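Local structure of aldo-keto reductase family 1, member B4 (Aldose reductase) (Schistosoma japonicum, 4HBK) at residues 93-96 with 97-101; 131-135 with 136-140; 205-208 with 209-212; 229-233 with 234-238. The protein probably reduces aldehydes such as sugars to the corresponding alcohols with NADPH. One frame throughout, in Å; residues are numbered along the deposited sequence.

How the contacts relate
All four contacts sit where an outer helix of the (beta/alpha)8 barrel ends and the chain turns back toward the parallel sheet, and they follow one another in sequence. Contact 1 closes helix 85-98 and contact 2 closes helix 119-133 ahead of strand 138-143; their centres are about 15 Å apart. Contact 3, after helix 197-206, and contact 4, after helix 225-233, form a second pair with centres about 13 Å apart. Contacts 1 and 3 lie about 35 Å apart between centres. Each pair links neighbouring beta-alpha units: contacts 1 and 2 through a Glu93 to Arg134 salt bridge near the helix ends, contacts 3 and 4 through a probable Ala212 O to Thr237 OG1 hydrogen bond where the chain enters strands 213-217 and 237-241.

Contact 1: 93-96 with 97-101; sequences ENAL and NSLRL
A Schellman motif ends helix 85-98 here, with Leu96 and Leu101 meeting across its turn. Leu101 N donates to Leu96 O at 2.9 Å, in the carbonyl plane and on a lone pair. Arg100 makes the reversal with a positive phi of 47°, and its own N bonds back to Asn97 O. The preceding turn is still helical: Ser98 N reaches Asn94 O at 2.9 Å and Leu99 N reaches Ala95 O at 2.8 Å, whereas the bond from Asn97 N to Glu93 O is weak. The two leucine side chains cross at about a right angle, CD2 of Leu96 lying 4.0 Å from CB of Leu101. This cap belongs to the beta-alpha-beta unit of strand 75-77, helix 85-98 and strand 107-112, and both leucines also touch Ile106 in the loop leading to the second strand. Leu99 lies against the last turn, its CB and CG close to Ala95 O (CG at 3.3 Å) and its CD1 4.3 Å from Ala95 CB. Ala95 and Leu99 both rest on Leu69 of helix 60-71. Arg100 NH2 donates to Ser98 O at 3.3 Å, meeting it in the carbonyl plane on a lone pair, while that oxygen stands 23° out of the guanidinium plane.

Contact 2: 131-135 with 136-140; sequences KNLRL and NYLDL
From Leu133 to Leu138 the backbone leaves helix 119-133 through a Schellman motif, with Arg134 at positive phi (66°) and its N bonded to Lys131 O at 3.0 Å, then runs on in extended form at Leu135. Three leucines meet inside this bend. CD2 of Leu138 touches CD1 of Leu133 at 3.7 Å and CD1 of Leu135 at 4.2 Å, and its side chain crosses each of the other two at about a right angle. Leu138 CG stands anti to the carbonyl carbon (chi1 -63°), which carries the branch back toward the helix end. Leu135 CB also comes 3.6 Å from Tyr137 O. A water donates to Asn136 OD1 at 3.0 Å and, weakly, to Leu135 O, bridging the Asn136 side chain and the Leu135 backbone just after the helix. At the edge of the Tyr137 ring, in its plane, lies Asp139 OD1; Arg103 makes a cation-pi contact with that ring and a salt bridge to Asp139 OD2. Leu133 packs on Ile88 of helix 85-98 and Leu135 on Ile108 of strand 107-112, while Leu138 touches Leu130 of helix 119-133, Ser110 of strand 107-112 and Val187 of strand 187-193.

Contact 3: 205-208 with 209-212; sequences EHCR and IKPA
Arg208 lies side by side with Ile209, both side chains pointing the same way, and one face of its guanidinium group is overlaid by Ile209 CG1. The closest side-chain atoms of the pair are Arg208 NH2 and Ile209 CD1, 4.0 Å apart. A bend at chi3 (59°) turns the otherwise extended arginine chain back alongside its neighbour. On the other side of the backbone, Cys207 SG, placed between its backbone N and carbonyl carbon (chi1 69°), comes 3.7 Å from Lys210 CG and 4.4 Å from Pro211 CD, while Cys207 CB is 3.5 Å from Ile209 O. This is the loop that carries the chain from helix 197-206 to strand 213-217 of the barrel, and helix 171-183 binds it through side chains: Glu179 OE2 accepts from Arg208 N and Ile209 N, and Trp175 NE1 donates to Ile209 O. Arg208 NH1 forms a salt bridge with Asp183. Between 205-208 and 209-212 there are thus van der Waals contacts but no hydrogen bond, the sulfur against the lysine methylene and the proline ring, the guanidinium against the isoleucine; the Asp183 carboxylate probably offsets the charge of Arg208, while Glu179 takes up two backbone N-H groups.

Contact 4: 229-233 with 234-238; sequences EYAQS and VGLTV
One face of the Tyr230 ring carries Val234 CG2, 4.1 Å above the plane and offset toward the rim, while at CE1 the ring meets Val234 CG1 at 3.9 Å. Tyr230 CG, anti to the backbone N (chi1 164°), brings the ring alongside Val234, and the ring also packs on Ile200 and Leu204 of helix 197-206. The helix 225-233 ends here in a Schellman motif with Gly235 as the C-prime residue: Leu236 N donates to Ala231 O at 3.0 Å, and Gly235 N to Gln232 O at 2.9 Å from above the carbonyl plane, not on a lone pair. Gly235 has a positive phi (91°), which a residue with no side chain adopts readily. Tyr230 O is gripped twice, by Val234 N nearly along the C=O axis and by Ser233 OG at 2.7 Å. Beyond the turn the chain enters strand 237-241, completing the beta-alpha-beta unit begun by strand 213-217. Val238 CG2 touches Ala231 CB at 3.7 Å and lies near Gln232 CG, the Val238 and Gln232 side chains crossing at about a right angle, and Ala231 and Leu236 share Leu214 of the adjoining strand. A water bridges helix and strand, accepting from Gln232 NE2 and, at 2.8 Å, from Val238 N.

Contact 1: 93-96 with 97-101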
loop_
_atom_site.group_PDB
_atom_site.type_symbol
_atom_site.label_atom_id
_atom_site.label_comp_id
_atom_site.label_asym_id
_atom_site.label_seq_id
_atom_site.Cartn_x
_atom_site.Cartn_y
_atom_site.Cartn_z
ATOM N N GLU A 93 -8.214 -18.570 1.278
ATOM C CA GLU A 93 -8.088 -19.972 0.909
ATOM C C GLU A 93 -9.443 -20.528 0.504
ATOM O O GLU A 93 -9.556 -21.283 -0.461
ATOM C CB GLU A 93 -7.512 -20.777 2.068
ATOM C CG GLU A 93 -7.288 -22.249 1.767
ATOM C CD GLU A 93 -6.595 -22.935 2.923
ATOM O OE1 GLU A 93 -7.257 -23.165 3.960
ATOM O OE2 GLU A 93 -5.377 -23.205 2.812
ATOM N N ASN A 94 -10.477 -20.146 1.239
ATOM C CA ASN A 94 -11.812 -20.612 0.922
ATOM C C ASN A 94 -12.312 -20.025 -0.388
ATOM O O ASN A 94 -12.967 -20.712 -1.164
ATOM C CB ASN A 94 -12.773 -20.322 2.074
ATOM C CG ASN A 94 -12.490 -21.184 3.291
ATOM O OD1 ASN A 94 -11.938 -22.281 3.169
ATOM N ND2 ASN A 94 -12.872 -20.699 4.474
ATOM N N ALA A 95 -11.983 -18.761 -0.646
ATOM C CA ALA A 95 -12.405 -18.104 -1.884
ATOM C C ALA A 95 -11.749 -18.692 -3.127
ATOM O O ALA A 95 -12.418 -18.906 -4.130
ATOM C CB ALA A 95 -12.156 -16.607 -1.819
ATOM N N LEU A 96 -10.445 -18.941 -3.083
ATOM C CA LEU A 96 -9.777 -19.548 -4.233
ATOM C C LEU A 96 -10.477 -20.865 -4.574
ATOM O O LEU A 96 -10.689 -21.201 -5.742
ATOM C CB LEU A 96 -8.295 -19.805 -3.951
ATOM C CG LEU A 96 -7.398 -18.596 -3.672
ATOM C CD1 LEU A 96 -5.954 -19.048 -3.643
ATOM C CD2 LEU A 96 -7.577 -17.541 -4.734
ATOM N N ASN A 97 -10.849 -21.609 -3.539
ATOM C CA ASN A 97 -11.478 -22.894 -3.757
ATOM C C ASN A 97 -12.881 -22.750 -4.353
ATOM O O ASN A 97 -13.193 -23.373 -5.361
ATOM C CB ASN A 97 -11.505 -23.701 -2.461
ATOM C CG ASN A 97 -12.294 -24.981 -2.596
ATOM O OD1 ASN A 97 -13.511 -25.007 -2.366
ATOM N ND2 ASN A 97 -11.611 -26.057 -2.979
ATOM N N SER A 98 -13.719 -21.917 -3.745
ATOM C CA SER A 98 -15.102 -21.773 -4.211
ATOM C C SER A 98 -15.221 -21.044 -5.552
ATOM O O SER A 98 -16.162 -21.281 -6.307
ATOM C CB SER A 98 -15.954 -21.066 -3.166
ATOM O OG SER A 98 -15.574 -19.710 -3.063
ATOM N N LEU A 99 -14.273 -20.159 -5.846
ATOM C CA LEU A 99 -14.264 -19.435 -7.114
ATOM C C LEU A 99 -13.413 -20.154 -8.162
ATOM O O LEU A 99 -13.275 -19.684 -9.298
ATOM C CB LEU A 99 -13.744 -18.007 -6.909
ATOM C CG LEU A 99 -14.612 -17.186 -5.955
ATOM C CD1 LEU A 99 -13.982 -15.830 -5.615
ATOM C CD2 LEU A 99 -16.016 -17.020 -6.553
ATOM N N ARG A 100 -12.853 -21.295 -7.774
ATOM C CA ARG A 100 -11.948 -22.047 -8.645
ATOM C C ARG A 100 -10.903 -21.128 -9.297
ATOM O O ARG A 100 -10.732 -21.107 -10.529
ATOM C CB ARG A 100 -12.743 -22.858 -9.682
ATOM C CG ARG A 100 -13.550 -24.015 -9.052
ATOM C CD ARG A 100 -14.977 -24.101 -9.605
ATOM N NE ARG A 100 -15.812 -22.973 -9.181
ATOM C CZ ARG A 100 -16.195 -21.974 -9.976
ATOM N NH1 ARG A 100 -15.837 -21.950 -11.262
ATOM N NH2 ARG A 100 -16.951 -21.000 -9.486
ATOM N N LEU A 101 -10.211 -20.366 -8.453
ATOM C CA LEU A 101 -9.098 -19.528 -8.894
ATOM C C LEU A 101 -7.770 -20.100 -8.405
ATOM O O LEU A 101 -7.698 -20.701 -7.323
ATOM C CB LEU A 101 -9.244 -18.101 -8.367
ATOM C CG LEU A 101 -10.463 -17.295 -8.793
ATOM C CD1 LEU A 101 -10.395 -15.907 -8.182
ATOM C CD2 LEU A 101 -10.530 -17.221 -10.307
#

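Contact 2: 131-135 with 136-140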
loop_
_atom_site.group_PDB
_atom_site.type_symbol
_atom_site.label_atom_id
_atom_site.label_comp_id
_atom_site.label_asym_id
_atom_site.label_seq_id
_atom_site.Cartn_x
_atom_site.Cartn_y
_atom_site.Cartn_z
ATOM N N LYS A 131 2.651 -17.751 7.022
ATOM C CA LYS A 131 1.918 -18.759 7.772
ATOM C C LYS A 131 0.472 -18.320 7.944
ATOM O O LYS A 131 -0.448 -19.056 7.602
ATOM C CB LYS A 131 2.567 -18.975 9.139
ATOM C CG LYS A 131 1.865 -19.969 10.028
ATOM C CD LYS A 131 2.688 -20.214 11.284
ATOM C CE LYS A 131 1.935 -21.090 12.278
ATOM N NZ LYS A 131 2.396 -20.861 13.683
ATOM N N ASN A 132 0.275 -17.120 8.486
ATOM C CA ASN A 132 -1.068 -16.588 8.708
ATOM C C ASN A 132 -1.896 -16.437 7.435
ATOM O O ASN A 132 -3.094 -16.703 7.440
ATOM C CB ASN A 132 -1.005 -15.256 9.452
ATOM C CG ASN A 132 -0.602 -15.426 10.910
ATOM O OD1 ASN A 132 -0.823 -16.477 11.500
ATOM N ND2 ASN A 132 -0.004 -14.397 11.488
ATOM N N LEU A 133 -1.262 -16.003 6.349
ATOM C CA LEU A 133 -1.956 -15.846 5.068
ATOM C C LEU A 133 -2.157 -17.186 4.373
ATOM O O LEU A 133 -2.873 -17.272 3.376
ATOM C CB LEU A 133 -1.185 -14.896 4.152
ATOM C CG LEU A 133 -1.232 -13.419 4.554
ATOM C CD1 LEU A 133 -0.407 -12.551 3.603
ATOM C CD2 LEU A 133 -2.692 -12.948 4.606
ATOM N N ARG A 134 -1.496 -18.223 4.880
ATOM C CA ARG A 134 -1.633 -19.555 4.308
ATOM C C ARG A 134 -1.067 -19.624 2.883
ATOM O O ARG A 134 -1.586 -20.330 2.023
ATOM C CB ARG A 134 -3.104 -20.000 4.378
ATOM C CG ARG A 134 -3.558 -20.169 5.833
ATOM C CD ARG A 134 -5.019 -19.801 6.070
ATOM N NE ARG A 134 -5.906 -20.950 5.929
ATOM C CZ ARG A 134 -6.651 -21.466 6.905
ATOM N NH1 ARG A 134 -6.648 -20.934 8.121
ATOM N NH2 ARG A 134 -7.420 -22.516 6.650
ATOM N N LEU A 135 0.030 -18.903 2.667
ATOM C CA LEU A 135 0.671 -18.793 1.365
ATOM C C LEU A 135 2.091 -19.356 1.418
ATOM O O LEU A 135 2.688 -19.429 2.492
ATOM C CB LEU A 135 0.743 -17.319 0.966
ATOM C CG LEU A 135 -0.598 -16.612 0.794
ATOM C CD1 LEU A 135 -0.372 -15.145 0.417
ATOM C CD2 LEU A 135 -1.437 -17.336 -0.256
ATOM N N ASN A 136 2.640 -19.729 0.262
ATOM C CA ASN A 136 4.037 -20.146 0.209
ATOM C C ASN A 136 4.949 -19.005 -0.188
ATOM O O ASN A 136 6.148 -19.061 0.055
ATOM C CB ASN A 136 4.233 -21.332 -0.737
ATOM C CG ASN A 136 3.355 -22.505 -0.365
ATOM O OD1 ASN A 136 3.330 -22.943 0.783
ATOM N ND2 ASN A 136 2.598 -22.992 -1.322
ATOM N N TYR A 137 4.375 -17.975 -0.799
ATOM C CA TYR A 137 5.132 -16.786 -1.181
ATOM C C TYR A 137 4.211 -15.569 -1.254
ATOM O O TYR A 137 2.990 -15.710 -1.365
ATOM C CB TYR A 137 5.827 -16.990 -2.533
ATOM C CG TYR A 137 4.864 -17.035 -3.695
ATOM C CD1 TYR A 137 4.479 -15.870 -4.352
ATOM C CD2 TYR A 137 4.319 -18.244 -4.123
ATOM C CE1 TYR A 137 3.589 -15.910 -5.408
ATOM C CE2 TYR A 137 3.426 -18.295 -5.182
ATOM C CZ TYR A 137 3.063 -17.130 -5.817
ATOM O OH TYR A 137 2.181 -17.182 -6.879
ATOM N N LEU A 138 4.809 -14.383 -1.185
ATOM C CA LEU A 138 4.088 -13.125 -1.332
ATOM C C LEU A 138 4.465 -12.547 -2.680
ATOM O O LEU A 138 5.592 -12.717 -3.138
ATOM C CB LEU A 138 4.487 -12.132 -0.226
ATOM C CG LEU A 138 4.178 -12.487 1.233
ATOM C CD1 LEU A 138 4.837 -11.509 2.206
ATOM C CD2 LEU A 138 2.670 -12.515 1.470
ATOM N N ASP A 139 3.530 -11.874 -3.334
ATOM C CA ASP A 139 3.878 -11.183 -4.566
ATOM C C ASP A 139 4.706 -9.937 -4.275
ATOM O O ASP A 139 5.612 -9.595 -5.041
ATOM C CB ASP A 139 2.628 -10.832 -5.363
ATOM C CG ASP A 139 1.937 -12.063 -5.896
ATOM O OD1 ASP A 139 2.345 -12.535 -6.973
ATOM O OD2 ASP A 139 1.006 -12.566 -5.225
ATOM N N LEU A 140 4.399 -9.276 -3.164
ATOM C CA LEU A 140 5.058 -8.024 -2.818
ATOM C C LEU A 140 5.177 -7.891 -1.291
ATOM O O LEU A 140 4.229 -8.189 -0.556
ATOM C CB LEU A 140 4.279 -6.834 -3.417
ATOM C CG LEU A 140 4.860 -5.427 -3.218
ATOM C CD1 LEU A 140 6.278 -5.358 -3.757
ATOM C CD2 LEU A 140 3.967 -4.309 -3.820
HETATM O O HOH W 1 4.684 -22.042 3.283
#

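Contact 3: 205-208 with 209-212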
loop_
_atom_site.group_PDB
_atom_site.type_symbol
_atom_site.label_atom_id
_atom_site.label_comp_id
_atom_site.label_asym_id
_atom_site.label_seq_id
_atom_site.Cartn_x
_atom_site.Cartn_y
_atom_site.Cartn_z
ATOM N N GLU A 205 20.994 3.331 -4.055
ATOM C CA GLU A 205 22.443 3.467 -4.121
ATOM C C GLU A 205 23.160 2.223 -3.580
ATOM O O GLU A 205 24.289 1.932 -3.970
ATOM C CB GLU A 205 22.890 4.721 -3.354
ATOM C CG GLU A 205 23.773 5.681 -4.155
ATOM C CD GLU A 205 25.181 5.135 -4.397
ATOM O OE1 GLU A 205 25.366 4.332 -5.342
ATOM O OE2 GLU A 205 26.105 5.512 -3.639
ATOM N N HIS A 206 22.503 1.485 -2.688
ATOM C CA HIS A 206 23.158 0.361 -2.015
ATOM C C HIS A 206 22.652 -1.000 -2.461
ATOM O O HIS A 206 23.273 -2.019 -2.170
ATOM C CB HIS A 206 22.957 0.448 -0.500
ATOM C CG HIS A 206 23.794 1.494 0.167
ATOM N ND1 HIS A 206 23.355 2.785 0.371
ATOM C CD2 HIS A 206 25.041 1.434 0.694
ATOM C CE1 HIS A 206 24.298 3.479 0.985
ATOM N NE2 HIS A 206 25.329 2.681 1.195
ATOM N N CYS A 207 21.513 -1.024 -3.142
ATOM C CA CYS A 207 20.791 -2.280 -3.331
ATOM C C CYS A 207 21.380 -3.171 -4.423
ATOM O O CYS A 207 22.008 -2.702 -5.372
ATOM C CB CYS A 207 19.314 -2.014 -3.631
ATOM S SG CYS A 207 19.050 -1.253 -5.243
ATOM N N ARG A 208 21.166 -4.468 -4.264
ATOM C CA ARG A 208 21.460 -5.432 -5.304
ATOM C C ARG A 208 20.171 -5.658 -6.090
ATOM O O ARG A 208 20.207 -5.852 -7.299
ATOM C CB ARG A 208 21.965 -6.739 -4.677
ATOM C CG ARG A 208 21.904 -7.953 -5.599
ATOM C CD ARG A 208 22.694 -9.128 -5.019
ATOM N NE ARG A 208 22.208 -9.546 -3.700
ATOM C CZ ARG A 208 21.262 -10.462 -3.505
ATOM N NH1 ARG A 208 20.887 -10.783 -2.272
ATOM N NH2 ARG A 208 20.687 -11.059 -4.540
ATOM N N ILE A 209 19.035 -5.626 -5.384
ATOM C CA ILE A 209 17.712 -5.777 -5.993
ATOM C C ILE A 209 16.912 -4.508 -5.739
ATOM O O ILE A 209 16.699 -4.119 -4.596
ATOM C CB ILE A 209 16.933 -6.953 -5.393
ATOM C CG1 ILE A 209 17.674 -8.270 -5.620
ATOM C CG2 ILE A 209 15.532 -7.034 -5.996
ATOM C CD1 ILE A 209 17.000 -9.470 -4.937
ATOM N N LYS A 210 16.490 -3.847 -6.806
ATOM C CA LYS A 210 15.800 -2.579 -6.664
ATOM C C LYS A 210 14.393 -2.755 -6.107
ATOM O O LYS A 210 13.729 -3.761 -6.354
ATOM C CB LYS A 210 15.771 -1.829 -7.999
ATOM C CG LYS A 210 17.164 -1.426 -8.466
ATOM C CD LYS A 210 17.139 -0.216 -9.386
ATOM C CE LYS A 210 17.099 -0.612 -10.838
ATOM N NZ LYS A 210 17.681 0.458 -11.716
ATOM N N PRO A 211 13.947 -1.785 -5.316
ATOM C CA PRO A 211 12.544 -1.780 -4.903
ATOM C C PRO A 211 11.694 -1.739 -6.161
ATOM O O PRO A 211 12.081 -1.052 -7.112
ATOM C CB PRO A 211 12.417 -0.477 -4.107
ATOM C CG PRO A 211 13.693 0.327 -4.430
ATOM C CD PRO A 211 14.724 -0.684 -4.730
ATOM N N ALA A 212 10.592 -2.488 -6.184
ATOM C CA ALA A 212 9.693 -2.529 -7.334
ATOM C C ALA A 212 8.512 -1.588 -7.154
ATOM O O ALA A 212 7.824 -1.235 -8.120
ATOM C CB ALA A 212 9.176 -3.950 -7.548
#

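Contact 4: 229-233 with 234-238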
loop_
_atom_site.group_PDB
_atom_site.type_symbol
_atom_site.label_atom_id
_atom_site.label_comp_id
_atom_site.label_asym_id
_atom_site.label_seq_id
_atom_site.Cartn_x
_atom_site.Cartn_y
_atom_site.Cartn_z
ATOM N N GLU A 229 6.596 11.734 -9.030
ATOM C CA GLU A 229 7.368 11.924 -10.251
ATOM C C GLU A 229 8.772 11.362 -10.071
ATOM O O GLU A 229 9.298 10.688 -10.957
ATOM C CB GLU A 229 7.408 13.399 -10.648
ATOM C CG GLU A 229 6.081 13.906 -11.195
ATOM C CD GLU A 229 6.166 15.343 -11.689
ATOM O OE1 GLU A 229 5.284 15.754 -12.470
ATOM O OE2 GLU A 229 7.115 16.064 -11.299
ATOM N N TYR A 230 9.373 11.631 -8.915
ATOM C CA TYR A 230 10.682 11.081 -8.625
ATOM C C TYR A 230 10.683 9.557 -8.680
ATOM O O TYR A 230 11.501 8.956 -9.370
ATOM C CB TYR A 230 11.196 11.512 -7.260
ATOM C CG TYR A 230 12.351 10.628 -6.839
ATOM C CD1 TYR A 230 13.619 10.775 -7.416
ATOM C CD2 TYR A 230 12.164 9.612 -5.911
ATOM C CE1 TYR A 230 14.668 9.950 -7.048
ATOM C CE2 TYR A 230 13.206 8.780 -5.539
ATOM C CZ TYR A 230 14.452 8.953 -6.104
ATOM O OH TYR A 230 15.477 8.114 -5.727
ATOM N N ALA A 231 9.775 8.925 -7.944
ATOM C CA ALA A 231 9.763 7.470 -7.901
ATOM C C ALA A 231 9.592 6.840 -9.295
ATOM O O ALA A 231 10.305 5.899 -9.647
ATOM C CB ALA A 231 8.708 6.948 -6.914
ATOM N N GLN A 232 8.656 7.357 -10.082
ATOM C CA GLN A 232 8.454 6.846 -11.437
ATOM C C GLN A 232 9.693 7.097 -12.304
ATOM O O GLN A 232 10.046 6.263 -13.127
ATOM C CB GLN A 232 7.181 7.436 -12.063
ATOM C CG GLN A 232 5.908 7.012 -11.316
ATOM C CD GLN A 232 4.638 7.706 -11.796
ATOM O OE1 GLN A 232 4.680 8.793 -12.385
ATOM N NE2 GLN A 232 3.493 7.070 -11.540
ATOM N N SER A 233 10.366 8.230 -12.096
ATOM C CA SER A 233 11.562 8.541 -12.875
ATOM C C SER A 233 12.663 7.496 -12.676
ATOM O O SER A 233 13.412 7.215 -13.597
ATOM C CB SER A 233 12.077 9.959 -12.580
ATOM O OG SER A 233 12.875 10.006 -11.409
ATOM N N VAL A 234 12.756 6.909 -11.484
ATOM C CA VAL A 234 13.749 5.858 -11.255
ATOM C C VAL A 234 13.165 4.456 -11.430
ATOM O O VAL A 234 13.783 3.466 -11.057
ATOM C CB VAL A 234 14.448 5.987 -9.889
ATOM C CG1 VAL A 234 15.283 7.255 -9.855
ATOM C CG2 VAL A 234 13.427 5.977 -8.757
ATOM N N GLY A 235 11.970 4.378 -12.011
ATOM C CA GLY A 235 11.432 3.098 -12.434
ATOM C C GLY A 235 10.588 2.346 -11.419
ATOM O O GLY A 235 10.156 1.220 -11.687
ATOM N N LEU A 236 10.341 2.946 -10.256
ATOM C CA LEU A 236 9.434 2.321 -9.293
ATOM C C LEU A 236 8.007 2.486 -9.781
ATOM O O LEU A 236 7.696 3.463 -10.456
ATOM C CB LEU A 236 9.527 2.999 -7.936
ATOM C CG LEU A 236 10.874 3.064 -7.232
ATOM C CD1 LEU A 236 10.650 2.981 -5.732
ATOM C CD2 LEU A 236 11.784 1.949 -7.717
ATOM N N THR A 237 7.131 1.553 -9.422
ATOM C CA THR A 237 5.701 1.806 -9.545
ATOM C C THR A 237 5.255 2.387 -8.215
ATOM O O THR A 237 5.925 2.200 -7.190
ATOM C CB THR A 237 4.906 0.543 -9.809
ATOM O OG1 THR A 237 5.004 -0.324 -8.670
ATOM C CG2 THR A 237 5.410 -0.166 -11.078
ATOM N N VAL A 238 4.126 3.083 -8.224
ATOM C CA VAL A 238 3.691 3.798 -7.042
ATOM C C VAL A 238 2.254 3.469 -6.719
ATOM O O VAL A 238 1.390 3.514 -7.585
ATOM C CB VAL A 238 3.828 5.316 -7.226
ATOM C CG1 VAL A 238 3.423 6.040 -5.949
ATOM C CG2 VAL A 238 5.269 5.675 -7.608
HETATM O O HOH W 2 3.436 3.866 -10.822
#